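Local coordinates for N-acyl homoserine lactonase (Bacillus thuringiensis, PDB 2BR6), which hydrolyses the lactone ring of N-acyl homoserine lactone quorum-sensing signals at a site holding two zinc ions, and so silences them, at residues H20-S25 / A194-E199; N34-C39 / H237-E242; L189-A194 / I233-D238. One frame throughout, in Å; residues are numbered along the deposited sequence.

Contact 1. Residues H20-S25 / A194-E199; sequences HSSVNS and ASYTKE. With HSL (homoserine lactone), chain F.
Val-23 and Tyr-196 meet at about a right angle and form the tight half of this contact. Val-23 CG1 lies 3.9 Å from Tyr-196 CD2, near the ring plane, so the methyl group abuts the edge of the phenol. Next to it, the methyl CG2 of Thr-197 reaches CB of Val-23 at 3.9 Å. Thr-197 sets CG2 anti to its carbonyl carbon, which turns OG1 (chi1 71°) to the other task of this residue, capping Asn-200 N at the start of helix 198-202.

The outer half is looser and runs through water. One water donates to Val-23 O and to Glu-199 OE1 and accepts from Thr-197 OG1; a second links Asn-24 ND2 to the same OE1. Asn-24 OD1 is held by Ala-26 N. No direct hydrogen bond joins the segments; Asn-24 ND2 is 4.3 Å from Glu-199 OE1, and the second water spans the gap.

At the inner end Tyr-196 OH donates to the ring oxygen OD of the homoserine lactone, though 2.4 Å is so short that the exact value is doubtful. The loop after strand 7-19 thus flanks a tyrosine of the lactone pocket, beside the dinuclear zinc site of this metallo-beta-lactamase fold.

Contact 2. Residues N34-C39 / H237-E242; sequences NLPVWC and HDIEQE. With ZN (zinc ion), chain B; HSL (homoserine lactone), chain F.
His-237 sets CG anti to its carbonyl carbon (chi1 -69°), and with chi2 at -60° its imidazole has one nitrogen turned to strand 32-44 and the other to the metal. ND1 donates to Pro-36 O at 2.7 Å; the N-H...O angle of 160° shows a fairly straight bond, and the acceptor lies almost exactly in the ring plane. NE2 binds a zinc ion at 2.2 Å, and the lactone carbonyl O and a water are further ligands of that ion. Asp-110, His-111 and Asp-193 complete its protein ligands.

Apolar contacts continue from the histidine CB to the proline ring and the indole. Leu-35 crosses His-237 at about a right angle, its CB and CD1 against the CB of the histidine, while its CD2 reaches Ile-239 CG2 at 4.0 Å. That same isoleucine methyl rests on Pro-36 CD at 3.8 Å. Farther round the proline ring, CB lies 3.6 Å from Glu-242 CD. Nearer its backbone, Glu-242 CG, anti to the backbone N, passes Trp-38 CZ2 at 3.9 Å; the extended chain then carries the carboxylate on to the proline. Its OE2 forms a salt bridge with Arg-15 of strand 7-19.

A water accepts from both Trp-38 NE1 and Asp-238 N, bridging the two segments. Asp-238 is the N-cap of the short helix that follows: OD1 accepts from Gln-241 N and, weakly, from Glu-240 N, while OD2 is held by Lys-198 N.

The donor role of ND1 places its proton on the strand side and presents NE2 to the metal. Pro-36 O is therefore a second-shell group that fixes the rotation of the imidazole, and its bond would probably make NE2 a somewhat stronger zinc donor.

Contact 3. Residues L189-A194 / I233-D238; sequences LLTIDA and IFFGHD. With ZN (zinc ion), chain B; ZN (zinc ion), chain C; HSL (homoserine lactone), chain F.
Leu-189 and Phe-234 are joined by the first of two backbone bonds that set the parallel register: Phe-234 N donates to Leu-189 O at 2.8 Å, and Thr-191 N to Phe-234 O at 3.1 Å. Both are fairly straight, the first with an N-H...O angle of 167°, and they tie strand 186-192 to strand 232-235, whose short segments run only 17° from parallel. Beyond Thr-191 the direct pairing gives way to water, one molecule accepting from Ile-192 N and donating to Phe-234 O. A type II' turn from Thr-191 to Ala-194 then carries the chain to the metals.

Apolar contacts fall on both faces of the sheet. Leu-189 and Ile-233 lie side by side, pointing the same way toward helix 212-229, and Ile-233 CG2 also meets Thr-191 CG2 at 3.7 Å. On the other face Leu-190 CD2 touches Phe-234 CB at 3.9 Å.

Past the paired strands, metal coordination joins Asp-193 and His-237 through a common zinc ion. Asp-193 OD2 bridges the zinc ions, 2.1 Å from the ion it shares with His-237 and 2.6 Å from the other. Its carboxylate plane stands 57° from the imidazole. OD1 turns away from this bridge to accept from a water that also donates to Gly-236 O, linking the carboxylate to the backbone of the 233-238 segment.

One carboxylate oxygen thus serves two metals, while the other accepts from a water, which probably helps hold the carboxylate in place. The lactone carbonyl O and ring oxygen OD each bind a different zinc, and a further water bridges both ions, consistent with metal-assisted opening of the ring.

The three contacts lie close together, their centres about 9 to 11 Å apart, and each touches the homoserine lactone. Contact 3 joins the last two strands of the five-stranded sheet, and both its segments run on into the others. Strand 186-192 leads through the shared Ala-194 to contact 1 and helix 198-202; strand 232-235 leads through the shared His-237 and Asp-238 to contact 2. The far partners, 20-25 and 34-39, come earlier in the chain and belong to the loop after strand 7-19 and to strand 32-44 of the seven-stranded sheet. Chain-distant parts of both sheets thus converge on one pocket, as in the metallo-beta-lactamase fold.

Contact 1. Residues H20-S25 / A194-E199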
loop_
_atom_site.group_PDB
_atom_site.type_symbol
_atom_site.label_atom_id
_atom_site.label_comp_id
_atom_site.label_asym_id
_atom_site.label_seq_id
_atom_site.Cartn_x
_atom_site.Cartn_y
_atom_site.Cartn_z
ATOM N N HIS A 20 -0.602 -20.207 2.188
ATOM C CA HIS A 20 0.664 -19.912 1.513
ATOM C C HIS A 20 0.563 -19.863 -0.009
ATOM O O HIS A 20 1.452 -19.328 -0.673
ATOM C CB HIS A 20 1.788 -20.850 1.994
ATOM C CG HIS A 20 1.607 -22.287 1.606
ATOM N ND1 HIS A 20 2.662 -23.173 1.558
ATOM C CD2 HIS A 20 0.507 -22.993 1.248
ATOM C CE1 HIS A 20 2.218 -24.362 1.188
ATOM N NE2 HIS A 20 0.914 -24.278 0.994
ATOM N N SER A 21 -0.530 -20.384 -0.559
ATOM C CA SER A 21 -0.776 -20.309 -2.006
ATOM C C SER A 21 -1.050 -18.871 -2.473
ATOM O O SER A 21 -1.014 -18.591 -3.671
ATOM C CB SER A 21 -1.909 -21.252 -2.425
ATOM O OG SER A 21 -3.129 -20.913 -1.785
ATOM N N SER A 22 -1.299 -17.968 -1.523
ATOM C CA SER A 22 -1.460 -16.540 -1.813
ATOM C C SER A 22 -0.198 -15.902 -2.400
ATOM O O SER A 22 -0.302 -14.964 -3.197
ATOM C CB SER A 22 -1.850 -15.776 -0.545
ATOM O OG SER A 22 -0.791 -15.789 0.407
ATOM N N VAL A 23 0.979 -16.385 -1.986
ATOM C CA VAL A 23 2.269 -15.799 -2.418
ATOM C C VAL A 23 2.897 -16.604 -3.555
ATOM O O VAL A 23 3.856 -16.169 -4.189
ATOM C CB VAL A 23 3.298 -15.626 -1.246
ATOM C CG1 VAL A 23 2.664 -14.911 -0.074
ATOM C CG2 VAL A 23 3.903 -16.972 -0.804
ATOM N N ASN A 24 2.338 -17.785 -3.800
ATOM C CA ASN A 24 2.796 -18.651 -4.871
ATOM C C ASN A 24 1.654 -19.575 -5.255
ATOM O O ASN A 24 1.381 -20.568 -4.568
ATOM C CB ASN A 24 4.038 -19.448 -4.440
ATOM C CG ASN A 24 4.574 -20.356 -5.549
ATOM O OD1 ASN A 24 3.927 -20.558 -6.584
ATOM N ND2 ASN A 24 5.764 -20.906 -5.334
ATOM N N SER A 25 0.997 -19.238 -6.363
ATOM C CA SER A 25 -0.185 -19.959 -6.837
ATOM C C SER A 25 0.029 -21.457 -7.102
ATOM O O SER A 25 -0.950 -22.200 -7.220
ATOM C CB SER A 25 -0.756 -19.276 -8.085
ATOM O OG SER A 25 -1.120 -17.937 -7.800
ATOM N N ALA A 194 1.316 -5.138 -5.972
ATOM C CA ALA A 194 1.715 -5.506 -7.330
ATOM C C ALA A 194 2.720 -6.688 -7.302
ATOM O O ALA A 194 2.924 -7.371 -8.313
ATOM C CB ALA A 194 2.284 -4.314 -8.053
ATOM N N SER A 195 3.322 -6.926 -6.132
ATOM C CA SER A 195 4.146 -8.109 -5.874
ATOM C C SER A 195 4.231 -8.274 -4.358
ATOM O O SER A 195 4.720 -7.380 -3.662
ATOM C CB SER A 195 5.556 -7.973 -6.478
ATOM O OG SER A 195 5.524 -8.221 -7.876
ATOM N N TYR A 196 3.713 -9.386 -3.846
ATOM C CA TYR A 196 3.766 -9.640 -2.399
ATOM C C TYR A 196 5.217 -9.819 -1.976
ATOM O O TYR A 196 5.642 -9.259 -0.973
ATOM C CB TYR A 196 2.990 -10.905 -2.020
ATOM C CG TYR A 196 1.480 -10.776 -1.912
ATOM C CD1 TYR A 196 0.797 -9.633 -2.341
ATOM C CD2 TYR A 196 0.728 -11.839 -1.410
ATOM C CE1 TYR A 196 -0.609 -9.541 -2.242
ATOM C CE2 TYR A 196 -0.667 -11.762 -1.319
ATOM C CZ TYR A 196 -1.321 -10.611 -1.729
ATOM O OH TYR A 196 -2.688 -10.584 -1.619
ATOM N N THR A 197 5.961 -10.621 -2.742
ATOM C CA THR A 197 7.332 -11.021 -2.392
ATOM C C THR A 197 8.288 -10.722 -3.532
ATOM O O THR A 197 7.870 -10.572 -4.688
ATOM C CB THR A 197 7.405 -12.535 -2.134
ATOM O OG1 THR A 197 7.261 -13.226 -3.383
ATOM C CG2 THR A 197 6.224 -13.006 -1.288
ATOM N N LYS A 198 9.578 -10.696 -3.218
ATOM C CA LYS A 198 10.572 -10.402 -4.235
ATOM C C LYS A 198 10.439 -11.339 -5.426
ATOM O O LYS A 198 10.600 -10.911 -6.560
ATOM C CB LYS A 198 11.999 -10.464 -3.689
ATOM C CG LYS A 198 13.006 -9.977 -4.715
ATOM C CD LYS A 198 14.433 -10.004 -4.228
ATOM C CE LYS A 198 15.335 -9.477 -5.342
ATOM N NZ LYS A 198 16.789 -9.518 -5.007
ATOM N N GLU A 199 10.159 -12.615 -5.167
ATOM C CA GLU A 199 10.096 -13.583 -6.256
ATOM C C GLU A 199 8.856 -13.394 -7.139
ATOM O O GLU A 199 8.891 -13.744 -8.317
ATOM C CB GLU A 199 10.245 -15.026 -5.760
ATOM C CG GLU A 199 9.062 -15.538 -4.959
ATOM C CD GLU A 199 9.156 -17.022 -4.631
ATOM O OE1 GLU A 199 8.168 -17.554 -4.087
ATOM O OE2 GLU A 199 10.204 -17.664 -4.919
HETATM N N HSL F . -6.041 -9.417 1.914
HETATM C CA HSL F . -5.379 -9.651 0.855
HETATM C C HSL F . -4.093 -9.108 0.479
HETATM O O HSL F . -3.085 -8.981 1.177
HETATM C CB HSL F . -6.127 -10.180 -0.407
HETATM C CG HSL F . -5.437 -9.400 -1.516
HETATM O OD HSL F . -4.187 -8.770 -0.952
HETATM O O HOH W 1 6.359 -15.716 -3.215
HETATM O O HOH W 2 7.463 -19.873 -3.178
#

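Contact 2. Residues N34-C39 / H237-E242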
loop_
_atom_site.group_PDB
_atom_site.type_symbol
_atom_site.label_atom_id
_atom_site.label_comp_id
_atom_site.label_asym_id
_atom_site.label_seq_id
_atom_site.Cartn_x
_atom_site.Cartn_y
_atom_site.Cartn_z
ATOM N N ASN A 34 1.881 -15.826 7.835
ATOM C CA ASN A 34 1.490 -14.681 8.630
ATOM C C ASN A 34 2.229 -13.479 8.044
ATOM O O ASN A 34 3.417 -13.280 8.309
ATOM C CB ASN A 34 1.855 -14.931 10.097
ATOM C CG ASN A 34 1.285 -13.885 11.035
ATOM O OD1 ASN A 34 1.230 -12.712 10.701
ATOM N ND2 ASN A 34 0.893 -14.310 12.237
ATOM N N LEU A 35 1.515 -12.710 7.228
ATOM C CA LEU A 35 2.103 -11.620 6.438
ATOM C C LEU A 35 2.041 -10.248 7.117
ATOM O O LEU A 35 1.039 -9.931 7.767
ATOM C CB LEU A 35 1.392 -11.537 5.080
ATOM C CG LEU A 35 1.390 -12.826 4.252
ATOM C CD1 LEU A 35 0.520 -12.665 3.024
ATOM C CD2 LEU A 35 2.804 -13.233 3.861
ATOM N N PRO A 36 3.068 -9.411 6.936
ATOM C CA PRO A 36 3.046 -8.071 7.528
ATOM C C PRO A 36 2.113 -7.140 6.755
ATOM O O PRO A 36 2.051 -7.213 5.521
ATOM C CB PRO A 36 4.501 -7.597 7.369
ATOM C CG PRO A 36 4.955 -8.274 6.108
ATOM C CD PRO A 36 4.305 -9.639 6.160
ATOM N N VAL A 37 1.404 -6.282 7.483
ATOM C CA VAL A 37 0.622 -5.195 6.891
ATOM C C VAL A 37 1.365 -3.893 7.151
ATOM O O VAL A 37 1.869 -3.672 8.252
ATOM C CB VAL A 37 -0.804 -5.130 7.468
ATOM C CG1 VAL A 37 -1.592 -3.946 6.871
ATOM C CG2 VAL A 37 -1.551 -6.434 7.197
ATOM N N TRP A 38 1.434 -3.049 6.129
ATOM C CA TRP A 38 2.250 -1.837 6.168
ATOM C C TRP A 38 1.421 -0.615 5.847
ATOM O O TRP A 38 0.493 -0.684 5.038
ATOM C CB TRP A 38 3.320 -1.897 5.079
ATOM C CG TRP A 38 4.394 -2.898 5.296
ATOM C CD1 TRP A 38 4.590 -4.051 4.590
ATOM C CD2 TRP A 38 5.461 -2.814 6.236
ATOM N NE1 TRP A 38 5.707 -4.703 5.050
ATOM C CE2 TRP A 38 6.265 -3.964 6.062
ATOM C CE3 TRP A 38 5.834 -1.872 7.212
ATOM C CZ2 TRP A 38 7.399 -4.208 6.836
ATOM C CZ3 TRP A 38 6.967 -2.120 7.993
ATOM C CH2 TRP A 38 7.736 -3.277 7.793
ATOM N N CYS A 39 1.772 0.501 6.470
ATOM C CA CYS A 39 1.492 1.791 5.860
ATOM C C CYS A 39 2.776 2.600 5.849
ATOM O O CYS A 39 3.768 2.210 6.460
ATOM C CB CYS A 39 0.371 2.530 6.560
ATOM S SG CYS A 39 0.715 2.938 8.251
ATOM N N HIS A 237 4.090 -7.680 0.971
ATOM C CA HIS A 237 3.802 -8.590 2.079
ATOM C C HIS A 237 4.911 -9.640 2.106
ATOM O O HIS A 237 4.657 -10.838 1.917
ATOM C CB HIS A 237 2.434 -9.271 1.873
ATOM C CG HIS A 237 1.247 -8.352 1.993
ATOM N ND1 HIS A 237 0.948 -7.647 3.142
ATOM C CD2 HIS A 237 0.243 -8.079 1.120
ATOM C CE1 HIS A 237 -0.171 -6.965 2.965
ATOM N NE2 HIS A 237 -0.619 -7.208 1.748
ATOM N N ASP A 238 6.145 -9.179 2.322
ATOM C CA ASP A 238 7.336 -10.033 2.201
ATOM C C ASP A 238 7.965 -10.286 3.569
ATOM O O ASP A 238 8.629 -9.401 4.119
ATOM C CB ASP A 238 8.368 -9.375 1.285
ATOM C CG ASP A 238 9.469 -10.327 0.852
ATOM O OD1 ASP A 238 9.890 -11.204 1.657
ATOM O OD2 ASP A 238 9.978 -10.268 -0.288
ATOM N N ILE A 239 7.770 -11.489 4.107
ATOM C CA ILE A 239 8.289 -11.791 5.459
ATOM C C ILE A 239 9.806 -11.919 5.507
ATOM O O ILE A 239 10.411 -11.778 6.567
ATOM C CB ILE A 239 7.618 -13.035 6.131
ATOM C CG1 ILE A 239 8.229 -14.366 5.652
ATOM C CG2 ILE A 239 6.082 -12.946 6.081
ATOM C CD1 ILE A 239 7.575 -15.007 4.463
ATOM N N GLU A 240 10.416 -12.184 4.359
ATOM C CA GLU A 240 11.869 -12.297 4.279
ATOM C C GLU A 240 12.543 -10.915 4.334
ATOM O O GLU A 240 13.611 -10.757 4.919
ATOM C CB GLU A 240 12.237 -13.046 3.002
ATOM C CG GLU A 240 13.710 -13.336 2.833
ATOM C CD GLU A 240 14.011 -13.870 1.454
ATOM O OE1 GLU A 240 14.141 -13.058 0.513
ATOM O OE2 GLU A 240 14.120 -15.103 1.321
ATOM N N GLN A 241 11.910 -9.924 3.711
ATOM C CA GLN A 241 12.432 -8.565 3.637
ATOM C C GLN A 241 12.060 -7.758 4.882
ATOM O O GLN A 241 12.774 -6.836 5.284
ATOM C CB GLN A 241 11.868 -7.880 2.380
ATOM C CG GLN A 241 12.442 -6.508 2.089
ATOM C CD GLN A 241 11.910 -5.908 0.793
ATOM O OE1 GLN A 241 12.684 -5.576 -0.112
ATOM N NE2 GLN A 241 10.607 -5.764 0.706
ATOM N N GLU A 242 10.948 -8.144 5.500
ATOM C CA GLU A 242 10.321 -7.406 6.593
ATOM C C GLU A 242 11.262 -6.854 7.676
ATOM O O GLU A 242 11.273 -5.647 7.935
ATOM C CB GLU A 242 9.225 -8.282 7.230
ATOM C CG GLU A 242 8.520 -7.644 8.415
ATOM C CD GLU A 242 7.530 -8.578 9.093
ATOM O OE1 GLU A 242 7.261 -9.688 8.575
ATOM O OE2 GLU A 242 7.019 -8.189 10.163
HETATM ZN ZN ZN B . -2.522 -6.527 0.871
HETATM N N HSL F . -6.041 -9.417 1.914
HETATM C CA HSL F . -5.379 -9.651 0.855
HETATM C C HSL F . -4.093 -9.108 0.479
HETATM O O HSL F . -3.085 -8.981 1.177
HETATM C CB HSL F . -6.127 -10.180 -0.407
HETATM C CG HSL F . -5.437 -9.400 -1.516
HETATM O OD HSL F . -4.187 -8.770 -0.952
HETATM O O HOH W 3 6.739 -6.592 3.009
HETATM O O HOH W 4 -4.639 -6.481 0.168
#

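Contact 3. Residues L189-A194 / I233-D238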
loop_
_atom_site.group_PDB
_atom_site.type_symbol
_atom_site.label_atom_id
_atom_site.label_comp_id
_atom_site.label_asym_id
_atom_site.label_seq_id
_atom_site.Cartn_x
_atom_site.Cartn_y
_atom_site.Cartn_z
ATOM N N LEU A 189 11.073 2.260 -4.870
ATOM C CA LEU A 189 9.839 1.712 -5.413
ATOM C C LEU A 189 9.112 0.879 -4.342
ATOM O O LEU A 189 9.652 -0.098 -3.821
ATOM C CB LEU A 189 10.127 0.855 -6.656
ATOM C CG LEU A 189 8.963 0.083 -7.280
ATOM C CD1 LEU A 189 7.867 1.016 -7.822
ATOM C CD2 LEU A 189 9.479 -0.835 -8.392
ATOM N N LEU A 190 7.890 1.290 -4.010
ATOM C CA LEU A 190 7.015 0.523 -3.134
ATOM C C LEU A 190 6.007 -0.175 -4.056
ATOM O O LEU A 190 5.118 0.477 -4.608
ATOM C CB LEU A 190 6.301 1.433 -2.113
ATOM C CG LEU A 190 7.128 2.406 -1.255
ATOM C CD1 LEU A 190 6.198 3.144 -0.318
ATOM C CD2 LEU A 190 8.174 1.647 -0.444
ATOM N N THR A 191 6.182 -1.479 -4.271
ATOM C CA THR A 191 5.290 -2.214 -5.186
ATOM C C THR A 191 3.893 -2.304 -4.598
ATOM O O THR A 191 2.918 -2.437 -5.341
ATOM C CB THR A 191 5.765 -3.659 -5.478
ATOM O OG1 THR A 191 5.774 -4.423 -4.258
ATOM C CG2 THR A 191 7.193 -3.694 -5.994
ATOM N N ILE A 192 3.820 -2.243 -3.264
ATOM C CA ILE A 192 2.603 -2.639 -2.542
ATOM C C ILE A 192 2.181 -4.025 -3.080
ATOM O O ILE A 192 3.042 -4.880 -3.243
ATOM C CB ILE A 192 1.457 -1.569 -2.660
ATOM C CG1 ILE A 192 1.975 -0.111 -2.550
ATOM C CG2 ILE A 192 0.360 -1.852 -1.616
ATOM C CD1 ILE A 192 2.637 0.222 -1.202
ATOM N N ASP A 193 0.898 -4.247 -3.386
ATOM C CA ASP A 193 0.442 -5.608 -3.750
ATOM C C ASP A 193 0.593 -5.969 -5.232
ATOM O O ASP A 193 0.079 -6.992 -5.698
ATOM C CB ASP A 193 -0.981 -5.886 -3.247
ATOM C CG ASP A 193 -1.051 -6.058 -1.725
ATOM O OD1 ASP A 193 -0.047 -5.818 -1.028
ATOM O OD2 ASP A 193 -2.082 -6.459 -1.145
ATOM N N ALA A 194 1.316 -5.138 -5.972
ATOM C CA ALA A 194 1.715 -5.506 -7.330
ATOM C C ALA A 194 2.720 -6.688 -7.302
ATOM O O ALA A 194 2.924 -7.371 -8.313
ATOM C CB ALA A 194 2.284 -4.314 -8.053
ATOM N N ILE A 233 13.802 -1.425 -3.861
ATOM C CA ILE A 233 12.434 -1.910 -4.008
ATOM C C ILE A 233 11.962 -2.563 -2.723
ATOM O O ILE A 233 12.686 -3.356 -2.117
ATOM C CB ILE A 233 12.306 -2.911 -5.179
ATOM C CG1 ILE A 233 12.862 -2.323 -6.486
ATOM C CG2 ILE A 233 10.851 -3.330 -5.352
ATOM C CD1 ILE A 233 13.080 -3.375 -7.579
ATOM N N PHE A 234 10.743 -2.222 -2.314
ATOM C CA PHE A 234 10.134 -2.825 -1.138
ATOM C C PHE A 234 8.813 -3.447 -1.538
ATOM O O PHE A 234 7.955 -2.773 -2.114
ATOM C CB PHE A 234 9.924 -1.775 -0.048
ATOM C CG PHE A 234 11.207 -1.210 0.486
ATOM C CD1 PHE A 234 11.823 -1.776 1.606
ATOM C CD2 PHE A 234 11.814 -0.125 -0.136
ATOM C CE1 PHE A 234 13.024 -1.251 2.099
ATOM C CE2 PHE A 234 13.025 0.408 0.353
ATOM C CZ PHE A 234 13.626 -0.162 1.464
ATOM N N PHE A 235 8.667 -4.736 -1.237
ATOM C CA PHE A 235 7.496 -5.507 -1.648
ATOM C C PHE A 235 6.331 -5.440 -0.655
ATOM O O PHE A 235 6.491 -4.975 0.472
ATOM C CB PHE A 235 7.927 -6.938 -2.037
ATOM C CG PHE A 235 9.080 -6.943 -3.009
ATOM C CD1 PHE A 235 10.390 -7.017 -2.554
ATOM C CD2 PHE A 235 8.851 -6.792 -4.369
ATOM C CE1 PHE A 235 11.461 -6.971 -3.447
ATOM C CE2 PHE A 235 9.910 -6.732 -5.272
ATOM C CZ PHE A 235 11.222 -6.834 -4.805
ATOM N N GLY A 236 5.160 -5.911 -1.068
ATOM C CA GLY A 236 3.942 -5.643 -0.305
ATOM C C GLY A 236 3.788 -6.385 1.007
ATOM O O GLY A 236 3.376 -5.805 2.019
ATOM N N HIS A 237 4.090 -7.680 0.971
ATOM C CA HIS A 237 3.802 -8.590 2.079
ATOM C C HIS A 237 4.911 -9.640 2.106
ATOM O O HIS A 237 4.657 -10.838 1.917
ATOM C CB HIS A 237 2.434 -9.271 1.873
ATOM C CG HIS A 237 1.247 -8.352 1.993
ATOM N ND1 HIS A 237 0.948 -7.647 3.142
ATOM C CD2 HIS A 237 0.243 -8.079 1.120
ATOM C CE1 HIS A 237 -0.171 -6.965 2.965
ATOM N NE2 HIS A 237 -0.619 -7.208 1.748
ATOM N N ASP A 238 6.145 -9.179 2.322
ATOM C CA ASP A 238 7.336 -10.033 2.201
ATOM C C ASP A 238 7.965 -10.286 3.569
ATOM O O ASP A 238 8.629 -9.401 4.119
ATOM C CB ASP A 238 8.368 -9.375 1.285
ATOM C CG ASP A 238 9.469 -10.327 0.852
ATOM O OD1 ASP A 238 9.890 -11.204 1.657
ATOM O OD2 ASP A 238 9.978 -10.268 -0.288
HETATM ZN ZN ZN B . -2.522 -6.527 0.871
HETATM ZN ZN ZN C . -4.578 -6.531 -1.848
HETATM N N HSL F . -6.041 -9.417 1.914
HETATM C CA HSL F . -5.379 -9.651 0.855
HETATM C C HSL F . -4.093 -9.108 0.479
HETATM O O HSL F . -3.085 -8.981 1.177
HETATM C CB HSL F . -6.127 -10.180 -0.407
HETATM C CG HSL F . -5.437 -9.400 -1.516
HETATM O OD HSL F . -4.187 -8.770 -0.952
HETATM O O HOH W 5 5.589 -1.945 -0.973
HETATM O O HOH W 6 1.105 -4.555 1.341
HETATM O O HOH W 4 -4.639 -6.481 0.168
#